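Local coordinates for protein mandelate racemase / muconate lactonizing enzyme (Burkholderia pseudomallei, PDB 2POD) that is of unknown specific function but belongs to the enolase superfamily, binds a metal ion in its barrel domain and is tentatively assigned as a lyase, at residues B[68-73]-B[84-89]; B[92-97]-B[301-306]. One frame throughout, in Å; residues are numbered along the deposited sequence.

Interaction 1: residues B[68-73]-B[84-89]; sequences KRLSGY and RGNSAL
Asn86 reaches out of helix 81-101 to meet Leu70 in the segment 68-73, near the C-terminal part of helix 63-69. Its CB points toward the other segment, and a chi1 of -71° sets CG beside the backbone N, so that the amide is presented to Leu70. The amide carbon CG lies 3.8 Å from Leu70 CB, and the two atoms it carries do different work. ND2 donates to Leu70 O over 2.9 Å, but the bond is bent: the N-H...O angle is 131°, and the donor stands 59° above the carbonyl plane, away from the lone-pair directions. OD1 lies against the leucine side chain, 3.4 Å from Leu70 CB and 3.6 Å from Leu70 CD1, while accepting a hydrogen bond from Tyr46 OH. Two polar partners thus fix the rotation of the amide. One turn farther along helix 81-101, Leu89 CD2 meets Leu70 CD1 at 4.0 Å, the side chains crossing at about a right angle. Tyr73 OH hydrogen-bonds Glu272, a sodium ligand, of the second subunit, so the segment held by Asn86 leads to a neighbouring metal site. Within the N-terminal capping domain, helix 40-55 adjoins both leucines, and Val22 of strand 19-26 packs on Leu89.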
loop_
_atom_site.group_PDB
_atom_site.type_symbol
_atom_site.label_atom_id
_atom_site.label_comp_id
_atom_site.label_asym_id
_atom_site.label_seq_id
_atom_site.Cartn_x
_atom_site.Cartn_y
_atom_site.Cartn_z
ATOM N N LYS B 68 11.307 18.589 26.740
ATOM C CA LYS B 68 10.341 19.201 25.840
ATOM C C LYS B 68 10.581 20.704 25.638
ATOM O O LYS B 68 10.501 21.199 24.515
ATOM C CB LYS B 68 8.909 18.901 26.312
ATOM C CG LYS B 68 7.793 19.591 25.519
ATOM C CD LYS B 68 7.665 19.066 24.098
ATOM C CE LYS B 68 6.543 19.770 23.335
ATOM N NZ LYS B 68 5.186 19.363 23.802
ATOM N N ARG B 69 10.898 21.412 26.721
ATOM C CA ARG B 69 11.237 22.839 26.671
ATOM C C ARG B 69 12.510 23.155 25.870
ATOM O O ARG B 69 12.570 24.159 25.153
ATOM C CB ARG B 69 11.324 23.408 28.084
ATOM C CG ARG B 69 9.963 23.762 28.690
ATOM C CD ARG B 69 10.087 24.199 30.146
ATOM N NE ARG B 69 10.578 25.569 30.253
ATOM C CZ ARG B 69 11.799 25.908 30.656
ATOM N NH1 ARG B 69 12.675 24.976 31.018
ATOM N NH2 ARG B 69 12.143 27.188 30.701
ATOM N N LEU B 70 13.508 22.284 25.977
ATOM C CA LEU B 70 14.789 22.477 25.292
ATOM C C LEU B 70 14.777 22.020 23.833
ATOM O O LEU B 70 15.750 22.238 23.106
ATOM C CB LEU B 70 15.919 21.753 26.033
ATOM C CG LEU B 70 16.425 22.290 27.374
ATOM C CD1 LEU B 70 17.653 21.506 27.801
ATOM C CD2 LEU B 70 16.741 23.773 27.312
ATOM N N SER B 71 13.689 21.368 23.420
ATOM C CA SER B 71 13.451 21.061 22.014
ATOM C C SER B 71 13.100 22.339 21.269
ATOM O O SER B 71 11.959 22.798 21.305
ATOM C CB SER B 71 12.327 20.037 21.872
ATOM O OG SER B 71 12.675 19.052 20.921
ATOM N N GLY B 72 14.100 22.926 20.619
ATOM C CA GLY B 72 13.974 24.269 20.056
ATOM C C GLY B 72 13.463 24.229 18.635
ATOM O O GLY B 72 13.124 23.159 18.118
ATOM N N TYR B 73 13.429 25.396 17.999
ATOM C CA TYR B 73 12.731 25.582 16.730
ATOM C C TYR B 73 13.365 24.840 15.548
ATOM O O TYR B 73 12.668 24.444 14.626
ATOM C CB TYR B 73 12.584 27.078 16.416
ATOM C CG TYR B 73 11.632 27.378 15.276
ATOM C CD1 TYR B 73 10.305 26.952 15.319
ATOM C CD2 TYR B 73 12.062 28.078 14.149
ATOM C CE1 TYR B 73 9.427 27.218 14.273
ATOM C CE2 TYR B 73 11.192 28.349 13.094
ATOM C CZ TYR B 73 9.877 27.914 13.163
ATOM O OH TYR B 73 9.005 28.175 12.136
ATOM N N ARG B 84 22.882 17.377 20.783
ATOM C CA ARG B 84 23.946 16.856 21.643
ATOM C C ARG B 84 24.059 17.647 22.953
ATOM O O ARG B 84 24.326 17.077 24.009
ATOM C CB ARG B 84 25.283 16.851 20.899
ATOM C CG ARG B 84 25.335 15.916 19.690
ATOM C CD ARG B 84 26.764 15.769 19.135
ATOM N NE ARG B 84 27.456 17.050 18.992
ATOM C CZ ARG B 84 27.373 17.851 17.932
ATOM N NH1 ARG B 84 28.042 18.992 17.924
ATOM N NH2 ARG B 84 26.628 17.525 16.883
ATOM N N GLY B 85 23.833 18.957 22.872
ATOM C CA GLY B 85 23.827 19.827 24.050
ATOM C C GLY B 85 22.691 19.469 24.985
ATOM O O GLY B 85 22.900 19.303 26.191
ATOM N N ASN B 86 21.496 19.325 24.411
ATOM C CA ASN B 86 20.320 18.861 25.135
ATOM C C ASN B 86 20.531 17.513 25.802
ATOM O O ASN B 86 20.153 17.326 26.956
ATOM C CB ASN B 86 19.103 18.813 24.216
ATOM C CG ASN B 86 18.604 20.191 23.845
ATOM O OD1 ASN B 86 18.941 21.182 24.498
ATOM N ND2 ASN B 86 17.797 20.267 22.788
ATOM N N SER B 87 21.154 16.589 25.080
ATOM C CA SER B 87 21.381 15.251 25.597
ATOM C C SER B 87 22.354 15.211 26.774
ATOM O O SER B 87 22.110 14.497 27.748
ATOM C CB SER B 87 21.838 14.314 24.490
ATOM O OG SER B 87 21.051 14.477 23.335
ATOM N N ALA B 88 23.444 15.975 26.681
ATOM C CA ALA B 88 24.383 16.150 27.800
ATOM C C ALA B 88 23.700 16.759 29.025
ATOM O O ALA B 88 23.810 16.232 30.129
ATOM C CB ALA B 88 25.586 17.004 27.370
ATOM N N LEU B 89 22.980 17.857 28.807
ATOM C CA LEU B 89 22.134 18.487 29.821
ATOM C C LEU B 89 21.158 17.510 30.478
ATOM O O LEU B 89 20.933 17.566 31.693
ATOM C CB LEU B 89 21.347 19.632 29.185
ATOM C CG LEU B 89 21.666 21.096 29.500
ATOM C CD1 LEU B 89 22.936 21.322 30.296
ATOM C CD2 LEU B 89 21.638 21.949 28.256
#

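Interaction 2: residues B[92-97]-B[301-306]; sequences ALWDIF and GLSEAR
Trp94 and Leu302 supply the apolar part of this contact. Leu302 CB lies over one face of the indole, 3.9 Å from the centroid of the five-membered ring and 28° off its normal, which satisfies the geometry of a CH-pi contact. Leu302 CD1 extends the cover to Trp94 CB, at 3.9 Å. The cationic side chain meets the other ring of the indole differently. Arg306 NH1 comes to the edge of the six-membered ring, 3.4 Å from Trp94 CZ2, with the ring and guanidinium planes 66° apart; the indole edge meets a guanidinium face, so the groups are steeply inclined and not stacked in parallel. Bends at chi2 and chi3 bring Arg306 CD to the same atom, 3.6 Å from Trp94 CZ2. NH1 itself is salt-bridged to Asp64. Among the polar neighbours, Trp94 NE1 is 3.5 Å from Ser303 N, but both are donors and no bond joins them; Ser303 OG is hydrogen-bonded to Asp90 instead. The local helix axes are nearly perpendicular, at 91°, and approach to 10.0 Å, a separation spanned by the indole. Trp94 thereby joins helix 81-101 of the capping domain to barrel helix 301-314, while Ile63, Ile105 and Leu108 pack round the indole.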
loop_
_atom_site.group_PDB
_atom_site.type_symbol
_atom_site.label_atom_id
_atom_site.label_comp_id
_atom_site.label_asym_id
_atom_site.label_seq_id
_atom_site.Cartn_x
_atom_site.Cartn_y
_atom_site.Cartn_z
ATOM N N ALA B 92 22.898 14.860 32.954
ATOM C CA ALA B 92 23.160 15.570 34.205
ATOM C C ALA B 92 21.907 15.740 35.074
ATOM O O ALA B 92 21.993 15.665 36.300
ATOM C CB ALA B 92 23.813 16.915 33.918
ATOM N N LEU B 93 20.745 15.925 34.439
ATOM C CA LEU B 93 19.471 15.963 35.160
ATOM C C LEU B 93 19.101 14.628 35.804
ATOM O O LEU B 93 18.549 14.597 36.907
ATOM C CB LEU B 93 18.338 16.480 34.273
ATOM C CG LEU B 93 18.369 17.948 33.834
ATOM C CD1 LEU B 93 17.070 18.321 33.118
ATOM C CD2 LEU B 93 18.679 18.931 34.992
ATOM N N TRP B 94 19.428 13.533 35.120
ATOM C CA TRP B 94 19.274 12.189 35.669
ATOM C C TRP B 94 20.265 11.879 36.804
ATOM O O TRP B 94 19.944 11.142 37.746
ATOM C CB TRP B 94 19.338 11.132 34.552
ATOM C CG TRP B 94 18.065 11.085 33.729
ATOM C CD1 TRP B 94 17.862 11.647 32.505
ATOM C CD2 TRP B 94 16.820 10.467 34.094
ATOM N NE1 TRP B 94 16.579 11.412 32.075
ATOM C CE2 TRP B 94 15.914 10.694 33.032
ATOM C CE3 TRP B 94 16.381 9.746 35.215
ATOM C CZ2 TRP B 94 14.590 10.226 33.057
ATOM C CZ3 TRP B 94 15.066 9.273 35.236
ATOM C CH2 TRP B 94 14.187 9.518 34.163
ATOM N N ASP B 95 21.464 12.447 36.707
ATOM C CA ASP B 95 22.443 12.368 37.780
ATOM C C ASP B 95 21.940 13.040 39.066
ATOM O O ASP B 95 22.026 12.458 40.146
ATOM C CB ASP B 95 23.769 12.969 37.319
ATOM C CG ASP B 95 24.957 12.456 38.114
ATOM O OD1 ASP B 95 24.859 11.377 38.747
ATOM O OD2 ASP B 95 26.000 13.137 38.093
ATOM N N ILE B 96 21.377 14.237 38.920
ATOM C CA ILE B 96 20.748 14.979 40.014
ATOM C C ILE B 96 19.606 14.213 40.692
ATOM O O ILE B 96 19.636 14.003 41.911
ATOM C CB ILE B 96 20.258 16.377 39.547
ATOM C CG1 ILE B 96 21.451 17.276 39.213
ATOM C CG2 ILE B 96 19.398 17.045 40.617
ATOM C CD1 ILE B 96 21.071 18.552 38.499
ATOM N N PHE B 97 18.621 13.804 39.891
ATOM C CA PHE B 97 17.500 12.951 40.306
ATOM C C PHE B 97 17.980 11.749 41.134
ATOM O O PHE B 97 17.417 11.461 42.191
ATOM C CB PHE B 97 16.739 12.496 39.043
ATOM C CG PHE B 97 15.369 11.892 39.298
ATOM C CD1 PHE B 97 14.731 11.992 40.539
ATOM C CD2 PHE B 97 14.706 11.227 38.262
ATOM C CE1 PHE B 97 13.478 11.424 40.749
ATOM C CE2 PHE B 97 13.451 10.663 38.456
ATOM C CZ PHE B 97 12.835 10.760 39.706
ATOM N N GLY B 301 19.069 12.321 24.959
ATOM C CA GLY B 301 19.327 12.116 26.376
ATOM C C GLY B 301 18.768 10.787 26.817
ATOM O O GLY B 301 18.259 10.023 25.993
ATOM N N LEU B 302 18.858 10.507 28.115
ATOM C CA LEU B 302 18.228 9.315 28.680
ATOM C C LEU B 302 16.709 9.393 28.562
ATOM O O LEU B 302 16.066 8.379 28.330
ATOM C CB LEU B 302 18.651 9.090 30.135
ATOM C CG LEU B 302 20.013 8.430 30.366
ATOM C CD1 LEU B 302 20.545 8.729 31.770
ATOM C CD2 LEU B 302 19.957 6.928 30.120
ATOM N N SER B 303 16.167 10.604 28.704
ATOM C CA SER B 303 14.764 10.916 28.436
ATOM C C SER B 303 14.179 10.335 27.155
ATOM O O SER B 303 13.153 9.676 27.203
ATOM C CB SER B 303 14.548 12.422 28.436
ATOM O OG SER B 303 14.407 12.895 29.752
ATOM N N GLU B 304 14.823 10.585 26.019
ATOM C CA GLU B 304 14.378 10.013 24.749
ATOM C C GLU B 304 14.740 8.535 24.632
ATOM O O GLU B 304 13.914 7.726 24.225
ATOM C CB GLU B 304 14.922 10.810 23.554
ATOM C CG GLU B 304 14.281 12.184 23.366
ATOM C CD GLU B 304 12.796 12.129 22.979
ATOM O OE1 GLU B 304 12.045 13.050 23.366
ATOM O OE2 GLU B 304 12.376 11.179 22.286
ATOM N N ALA B 305 15.963 8.189 25.019
ATOM C CA ALA B 305 16.455 6.812 24.935
ATOM C C ALA B 305 15.715 5.786 25.797
ATOM O O ALA B 305 15.639 4.618 25.407
ATOM C CB ALA B 305 17.959 6.761 25.204
ATOM N N ARG B 306 15.200 6.209 26.960
ATOM C CA ARG B 306 14.171 5.450 27.732
ATOM C C ARG B 306 13.088 4.917 26.806
ATOM O O ARG B 306 12.730 3.745 26.850
ATOM C CB ARG B 306 13.400 6.391 28.664
ATOM C CG ARG B 306 13.889 6.545 30.041
ATOM C CD ARG B 306 13.574 7.965 30.492
ATOM N NE ARG B 306 12.263 8.103 31.116
ATOM C CZ ARG B 306 11.598 9.252 31.223
ATOM N NH1 ARG B 306 12.111 10.383 30.734
ATOM N NH2 ARG B 306 10.409 9.271 31.815
#

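Helix 81-101 carries one segment of each interaction: residues 84-89 serve interaction 1 and, a few residues later, 92-97 serve interaction 2. The centres are about 12 Å apart, and the two meet where Ser87 OG comes within 3.3 Å of Gly301 N, a packing contact. Both segments of interaction 1 precede those of interaction 2 along the chain. The first is local, with ten residues between its segments, and both belong to the N-terminal domain, though segment 68-73 also borders the second subunit; the second spans 203 intervening residues to reach helix 301-314 of the C-terminal barrel. Helix 63-69 also flanks interaction 2 through Ile63. One helix therefore links the internal packing of the capping domain to its seat on the barrel.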